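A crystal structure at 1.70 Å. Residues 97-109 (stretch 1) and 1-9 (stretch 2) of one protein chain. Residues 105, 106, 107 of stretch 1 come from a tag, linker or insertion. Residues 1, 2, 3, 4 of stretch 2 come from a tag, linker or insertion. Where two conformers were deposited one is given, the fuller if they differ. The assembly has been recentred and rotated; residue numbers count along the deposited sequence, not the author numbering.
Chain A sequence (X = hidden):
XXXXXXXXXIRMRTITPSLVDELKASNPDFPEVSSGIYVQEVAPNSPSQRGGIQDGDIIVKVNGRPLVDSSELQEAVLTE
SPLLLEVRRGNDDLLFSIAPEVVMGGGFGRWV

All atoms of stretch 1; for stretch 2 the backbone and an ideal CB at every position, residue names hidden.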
ATOM      1  N   SER A  97      18.234  -6.772   4.803  1.00 18.66           N
ATOM      2  CA  SER A  97      17.707  -8.128   4.715  0.50 16.55           C
ATOM      3  C   SER A  97      16.254  -8.074   5.143  1.00 15.96           C
ATOM      4  O   SER A  97      15.909  -7.848   6.283  1.00 19.79           O
ATOM      5  CB  SER A  97      18.499  -9.156   5.509  0.50 15.11           C
ATOM      6  OG  SER A  97      17.979 -10.444   5.219  0.50 15.69           O
ATOM      7  N   ILE A  98      15.403  -8.214   4.142  1.00 15.65           N
ATOM      8  CA  ILE A  98      13.976  -7.964   4.287  1.00 16.44           C
ATOM      9  C   ILE A  98      13.245  -9.265   4.057  1.00 16.19           C
ATOM     10  O   ILE A  98      13.172  -9.751   2.929  1.00 16.83           O
ATOM     11  CB  ILE A  98      13.438  -6.917   3.255  1.00 17.13           C
ATOM     12  CG1 ILE A  98      14.239  -5.589   3.324  1.00 16.04           C
ATOM     13  CG2 ILE A  98      11.970  -6.691   3.479  1.00 17.17           C
ATOM     14  CD1 ILE A  98      14.216  -4.904   4.678  1.00 16.83           C
ATOM     15  N   ALA A  99      12.713  -9.852   5.130  1.00 16.86           N
ATOM     16  CA  ALA A  99      11.898 -11.058   5.010  1.00 14.39           C
ATOM     17  C   ALA A  99      10.446 -10.758   4.643  1.00 13.74           C
ATOM     18  O   ALA A  99       9.755 -10.074   5.410  1.00 16.62           O
ATOM     19  CB  ALA A  99      11.931 -11.829   6.361  1.00 14.21           C
ATOM     20  N   PRO A 100       9.962 -11.258   3.484  1.00 15.21           N
ATOM     21  CA  PRO A 100       8.537 -11.037   3.182  1.00 15.20           C
ATOM     22  C   PRO A 100       7.642 -11.590   4.279  1.00 16.54           C
ATOM     23  O   PRO A 100       7.869 -12.683   4.755  1.00 16.81           O
ATOM     24  CB  PRO A 100       8.320 -11.799   1.851  1.00 18.21           C
ATOM     25  CG  PRO A 100       9.688 -11.820   1.212  1.00 17.03           C
ATOM     26  CD  PRO A 100      10.666 -11.950   2.385  1.00 15.25           C
ATOM     27  N   GLU A 101       6.680 -10.791   4.707  1.00 16.67           N
ATOM     28  CA  GLU A 101       5.623 -11.198   5.638  1.00 17.20           C
ATOM     29  C   GLU A 101       4.589 -12.031   4.908  1.00 17.14           C
ATOM     30  O   GLU A 101       4.223 -11.723   3.786  1.00 18.47           O
ATOM     31  CB  GLU A 101       4.971  -9.949   6.223  1.00 18.36           C
ATOM     32  CG  GLU A 101       3.918 -10.202   7.274  1.00 22.07           C
ATOM     33  CD  GLU A 101       3.590  -8.942   8.115  1.00 29.57           C
ATOM     34  OE1 GLU A 101       4.391  -7.950   8.163  1.00 25.29           O
ATOM     35  OE2 GLU A 101       2.479  -8.942   8.709  1.00 32.33           O
ATOM     36  N   VAL A 102       4.141 -13.113   5.543  1.00 17.12           N
ATOM     37  CA  VAL A 102       3.170 -14.009   4.945  1.00 15.95           C
ATOM     38  C   VAL A 102       1.846 -13.928   5.713  1.00 15.93           C
ATOM     39  O   VAL A 102       1.808 -14.062   6.947  1.00 17.06           O
ATOM     40  CB  VAL A 102       3.674 -15.466   4.965  1.00 16.06           C
ATOM     41  CG1 VAL A 102       2.701 -16.368   4.206  1.00 17.13           C
ATOM     42  CG2 VAL A 102       5.101 -15.553   4.348  1.00 20.74           C
ATOM     43  N   VAL A 103       0.761 -13.694   4.976  1.00 14.25           N
ATOM     44  CA  VAL A 103      -0.590 -13.637   5.563  1.00 15.30           C
ATOM     45  C   VAL A 103      -1.441 -14.718   4.926  1.00 16.59           C
ATOM     46  O   VAL A 103      -1.495 -14.844   3.718  1.00 19.52           O
ATOM     47  CB  VAL A 103      -1.251 -12.241   5.357  1.00 20.56           C
ATOM     48  CG1 VAL A 103      -2.579 -12.148   6.094  1.00 23.37           C
ATOM     49  CG2 VAL A 103      -0.315 -11.129   5.818  1.00 22.37           C
ATOM     50  N   MET A 104      -2.128 -15.479   5.769  1.00 17.64           N
ATOM     51  CA  MET A 104      -2.925 -16.613   5.339  1.00 18.61           C
ATOM     52  C   MET A 104      -4.424 -16.303   5.279  1.00 16.79           C
ATOM     53  O   MET A 104      -4.906 -15.264   5.780  1.00 20.92           O
ATOM     54  CB  MET A 104      -2.668 -17.766   6.295  1.00 20.62           C
ATOM     55  CG  MET A 104      -1.218 -18.094   6.421  1.00 19.45           C
ATOM     56  SD  MET A 104      -0.982 -19.482   7.495  1.00 23.14           S
ATOM     57  CE  MET A 104      -1.688 -20.810   6.509  1.00 21.39           C
ATOM     58  N   GLY A 105      -5.180 -17.197   4.645  1.00 16.98           N
ATOM     59  CA  GLY A 105      -6.631 -17.154   4.777  1.00 20.19           C
ATOM     60  C   GLY A 105      -7.285 -15.945   4.129  1.00 18.17           C
ATOM     61  O   GLY A 105      -8.444 -15.597   4.452  1.00 19.31           O
ATOM     62  N   GLY A 106      -6.553 -15.291   3.228  1.00 16.42           N
ATOM     63  CA  GLY A 106      -7.030 -14.069   2.583  1.00 22.44           C
ATOM     64  C   GLY A 106      -7.075 -12.850   3.478  1.00 28.32           C
ATOM     65  O   GLY A 106      -7.715 -11.846   3.132  1.00 29.55           O
ATOM     66  N   GLY A 107      -6.392 -12.921   4.617  1.00 24.36           N
ATOM     67  CA  GLY A 107      -6.387 -11.828   5.594  1.00 23.44           C
ATOM     68  C   GLY A 107      -5.639 -10.577   5.160  1.00 22.83           C
ATOM     69  O   GLY A 107      -5.661  -9.563   5.862  1.00 22.03           O
ATOM     70  N   PHE A 108      -4.952 -10.642   4.028  1.00 19.56           N
ATOM     71  CA  PHE A 108      -4.241  -9.457   3.494  1.00 19.73           C
ATOM     72  C   PHE A 108      -5.198  -8.376   3.016  1.00 17.97           C
ATOM     73  O   PHE A 108      -4.951  -7.169   3.149  1.00 20.38           O
ATOM     74  CB  PHE A 108      -3.366  -9.881   2.333  1.00 18.98           C
ATOM     75  CG  PHE A 108      -2.472  -8.791   1.796  1.00 18.30           C
ATOM     76  CD1 PHE A 108      -1.388  -8.327   2.523  1.00 16.12           C
ATOM     77  CD2 PHE A 108      -2.726  -8.229   0.539  1.00 18.50           C
ATOM     78  CE1 PHE A 108      -0.565  -7.343   2.004  1.00 20.25           C
ATOM     79  CE2 PHE A 108      -1.905  -7.239   0.015  1.00 19.74           C
ATOM     80  CZ  PHE A 108      -0.820  -6.796   0.749  1.00 20.29           C
ATOM     81  N   GLY A 109      -6.295  -8.798   2.414  1.00 18.76           N
ATOM     82  CA  GLY A 109      -7.205  -7.826   1.791  1.00 17.74           C
ATOM     83  C   GLY A 109      -6.611  -7.292   0.500  1.00 17.68           C
ATOM     84  O   GLY A 109      -5.961  -8.031  -0.243  1.00 17.40           O
ATOM     85  N   UNK A   1      -7.852 -25.153   1.045  1.00 32.90           N
ATOM     86  CA  UNK A   1      -6.581 -24.540   0.526  1.00 26.68           C
ATOM     87  C   UNK A   1      -6.565 -23.039   0.744  1.00 29.04           C
ATOM     88  O   UNK A   1      -7.374 -22.302   0.162  1.00 30.94           O
ATOM     89  CB  UNK A   1      -6.403 -24.832  -0.965  1.00 26.68           C
ATOM     90  N   UNK A   2      -5.617 -22.586   1.557  1.00 16.77           N
ATOM     91  CA  UNK A   2      -5.582 -21.229   2.061  1.00 16.94           C
ATOM     92  C   UNK A   2      -4.960 -20.255   1.062  1.00 16.32           C
ATOM     93  O   UNK A   2      -3.906 -20.519   0.471  1.00 13.89           O
ATOM     94  CB  UNK A   2      -4.810 -21.187   3.381  1.00 16.94           C
ATOM     95  N   UNK A   3      -5.612 -19.095   0.894  1.00 15.90           N
ATOM     96  CA  UNK A   3      -5.073 -18.003   0.104  1.00 14.77           C
ATOM     97  C   UNK A   3      -3.944 -17.299   0.830  1.00 20.68           C
ATOM     98  O   UNK A   3      -4.139 -16.814   1.943  1.00 25.36           O
ATOM     99  CB  UNK A   3      -6.177 -17.003  -0.244  1.00 14.77           C
ATOM    100  N   UNK A   4      -2.778 -17.246   0.205  1.00 15.86           N
ATOM    101  CA  UNK A   4      -1.607 -16.718   0.819  1.00 17.44           C
ATOM    102  C   UNK A   4      -1.215 -15.434   0.140  1.00 21.25           C
ATOM    103  O   UNK A   4      -1.427 -15.294  -1.057  1.00 20.21           O
ATOM    104  CB  UNK A   4      -0.464 -17.735   0.779  1.00 17.44           C
ATOM    105  N   UNK A   5      -0.654 -14.505   0.905  1.00 17.48           N
ATOM    106  CA  UNK A   5      -0.029 -13.329   0.331  1.00 16.37           C
ATOM    107  C   UNK A   5       1.301 -13.099   1.002  1.00 17.85           C
ATOM    108  O   UNK A   5       1.365 -13.116   2.233  1.00 19.90           O
ATOM    109  CB  UNK A   5      -0.928 -12.099   0.470  1.00 16.37           C
ATOM    110  N   UNK A   6       2.350 -12.909   0.196  1.00 18.97           N
ATOM    111  CA  UNK A   6       3.707 -12.578   0.657  1.00 18.93           C
ATOM    112  C   UNK A   6       3.949 -11.149   0.228  1.00 19.88           C
ATOM    113  O   UNK A   6       3.705 -10.792  -0.921  1.00 19.67           O
ATOM    114  CB  UNK A   6       4.767 -13.525   0.092  1.00 18.93           C
ATOM    115  N   UNK A   7       4.418 -10.313   1.145  1.00 16.09           N
ATOM    116  CA  UNK A   7       4.610  -8.921   0.807  1.00 15.80           C
ATOM    117  C   UNK A   7       5.759  -8.295   1.564  1.00 15.63           C
ATOM    118  O   UNK A   7       6.131  -8.727   2.652  1.00 17.01           O
ATOM    119  CB  UNK A   7       3.325  -8.136   1.075  1.00 15.80           C
ATOM    120  N   UNK A   8       6.344  -7.264   0.951  1.00 17.71           N
ATOM    121  CA  UNK A   8       7.357  -6.475   1.658  1.00 16.00           C
ATOM    122  C   UNK A   8       6.944  -5.044   2.010  1.00 15.94           C
ATOM    123  O   UNK A   8       7.594  -4.412   2.845  1.00 18.66           O
ATOM    124  CB  UNK A   8       8.626  -6.421   0.806  1.00 16.00           C
ATOM    125  N   UNK A   9       5.888  -4.526   1.390  1.00 18.87           N
ATOM    126  CA  UNK A   9       5.352  -3.240   1.786  1.00 17.89           C
ATOM    127  C   UNK A   9       5.967  -2.012   1.136  1.00 19.91           C
ATOM    128  O   UNK A   9       6.193  -0.992   1.804  1.00 21.42           O
ATOM    129  CB  UNK A   9       5.495  -3.104   3.303  1.00 17.89           C
TER

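Position 1 lies beyond the reach of stretch 1. Its backbone leaves room for a CB, so almost anything would fit. The deposited residue is Gly1, from the expression tag.

Position 2 points its CB toward stretch 1, with the ideal CB 4.2 Å from Gly105 N. A small side chain carrying an acceptor would suit it. It is Ser2, also from the tag. Gly105 N donates a hydrogen bond to Ser2 OG at 2.9 Å.

Position 3 points sideways, its ideal CB 3.9 Å from Gly106 N. Many side chains could turn outward here. The backbone does the work: Gly106 N donates to the carbonyl O of position 3 at 3.1 Å. The tag residue His3 is deposited, and the end of its side chain leads away.

Position 4 also points sideways. Val102 CG1 is 4.9 Å from the ideal CB. A flexible apolar chain would suit, though others are possible. The tag residue is Met4. Its end comes nearer, with Met4 CE 3.7 Å from Val102 CG1 and Met4 SD 3.8 Å from Met104 CG.

Position 5 pairs with Val103 through two hydrogen bonds, Val103 N to O of position 5 at 2.9 Å and N of position 5 to Val103 O at 3.0 Å. Its CB shares a sheet face with the Val103 side chain, and the ideal CB is 3.8 Å from Phe108 CB. A chain with methylenes to lay on the Phe108 ring fits well; a branched apolar one might also. It is Lys5. Its CG sits over one face of that ring, 3.6 Å from Phe108 CG, in a CH-pi contact.

Position 6 is the non-hydrogen-bonded partner of Val102, and its CB lies on the same face as that valine. Pro100 CB is 4.3 Å from the ideal CB and Val102 CG2 is 4.7 Å. A long or beta-branched side chain could cover these apolar groups. The residue is Arg6. Val102 CG1 lies over one face of the guanidinium, and Arg6 NH1 is 3.8 Å from Val102 CG2.

Position 7 pairs with Glu101: its N donates to Glu101 O and Glu101 N donates to its O, both at 3.0 Å. The CB lies on the face with Glu101 and Val103, and the ideal CB is 4.1 Å from Phe108 CE1. A large apolar or aromatic group would suit. It is Phe7. Glu101 CB covers one ring face and Phe108 CE1 the opposite one, 3.5 Å from Phe7 CD1. Val103 CG2 lies at the edge, 3.7 Å from Phe7 CE1.

Position 8 points sideways, its ideal CB 4.3 Å from Ile98 CG2. An aliphatic side chain suits it. Ile8 CG2 meets Ile98 CG2 at 3.9 Å and Pro100 CG at 4.0 Å.

Position 9 has phi 87° and psi 42°. A CB would jam against the preceding carbonyl O, which calls for glycine. It is Gly9.

Stretch 2 (1-9) GSHMKRFIG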
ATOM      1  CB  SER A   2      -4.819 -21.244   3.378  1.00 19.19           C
ATOM      2  OG  SER A   2      -4.924 -20.024   4.096  1.00 21.72           O
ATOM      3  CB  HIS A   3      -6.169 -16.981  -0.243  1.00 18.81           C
ATOM      4  CG  HIS A   3      -7.075 -17.410  -1.362  1.00 26.63           C
ATOM      5  ND1 HIS A   3      -8.044 -18.379  -1.210  1.00 29.82           N
ATOM      6  CD2 HIS A   3      -7.148 -17.004  -2.653  1.00 27.84           C
ATOM      7  CE1 HIS A   3      -8.677 -18.552  -2.361  1.00 28.62           C
ATOM      8  NE2 HIS A   3      -8.155 -17.726  -3.252  1.00 30.98           N
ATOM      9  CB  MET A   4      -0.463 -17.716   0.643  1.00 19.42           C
ATOM     10  CG  MET A   4      -0.829 -19.124   1.039  1.00 20.78           C
ATOM     11  SD  MET A   4      -0.954 -19.251   2.827  1.00 21.78           S
ATOM     12  CE  MET A   4       0.787 -19.385   3.195  1.00 22.75           C
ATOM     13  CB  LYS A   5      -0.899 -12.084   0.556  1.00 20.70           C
ATOM     14  CG  LYS A   5      -0.381 -10.906  -0.184  1.00 22.20           C
ATOM     15  CD  LYS A   5      -0.820 -10.961  -1.613  1.00 29.01           C
ATOM     16  CE  LYS A   5      -0.319  -9.770  -2.387  1.00 34.62           C
ATOM     17  NZ  LYS A   5      -0.733  -9.937  -3.805  1.00 38.16           N
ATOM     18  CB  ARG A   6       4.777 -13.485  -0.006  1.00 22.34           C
ATOM     19  CG  ARG A   6       4.620 -14.922   0.367  1.00 24.94           C
ATOM     20  CD  ARG A   6       5.203 -15.919  -0.643  1.00 26.88           C
ATOM     21  NE  ARG A   6       4.345 -17.104  -0.622  1.00 30.32           N
ATOM     22  CZ  ARG A   6       4.334 -18.004   0.362  1.00 29.74           C
ATOM     23  NH1 ARG A   6       5.188 -17.927   1.374  1.00 29.70           N
ATOM     24  NH2 ARG A   6       3.449 -18.990   0.334  1.00 28.72           N
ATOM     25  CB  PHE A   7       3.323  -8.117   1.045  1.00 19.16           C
ATOM     26  CG  PHE A   7       3.007  -7.839   2.493  1.00 15.79           C
ATOM     27  CD1 PHE A   7       2.342  -8.780   3.272  1.00 22.75           C
ATOM     28  CD2 PHE A   7       3.350  -6.619   3.083  1.00 20.99           C
ATOM     29  CE1 PHE A   7       2.049  -8.500   4.616  1.00 21.10           C
ATOM     30  CE2 PHE A   7       3.089  -6.363   4.381  1.00 22.56           C
ATOM     31  CZ  PHE A   7       2.436  -7.291   5.159  1.00 21.75           C
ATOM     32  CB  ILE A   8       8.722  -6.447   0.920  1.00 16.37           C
ATOM     33  CG1 ILE A   8       8.615  -5.843  -0.477  1.00 18.28           C
ATOM     34  CG2 ILE A   8       9.282  -7.876   0.856  1.00 17.63           C
ATOM     35  CD1 ILE A   8       9.950  -5.605  -1.197  1.00 19.75           C
TER
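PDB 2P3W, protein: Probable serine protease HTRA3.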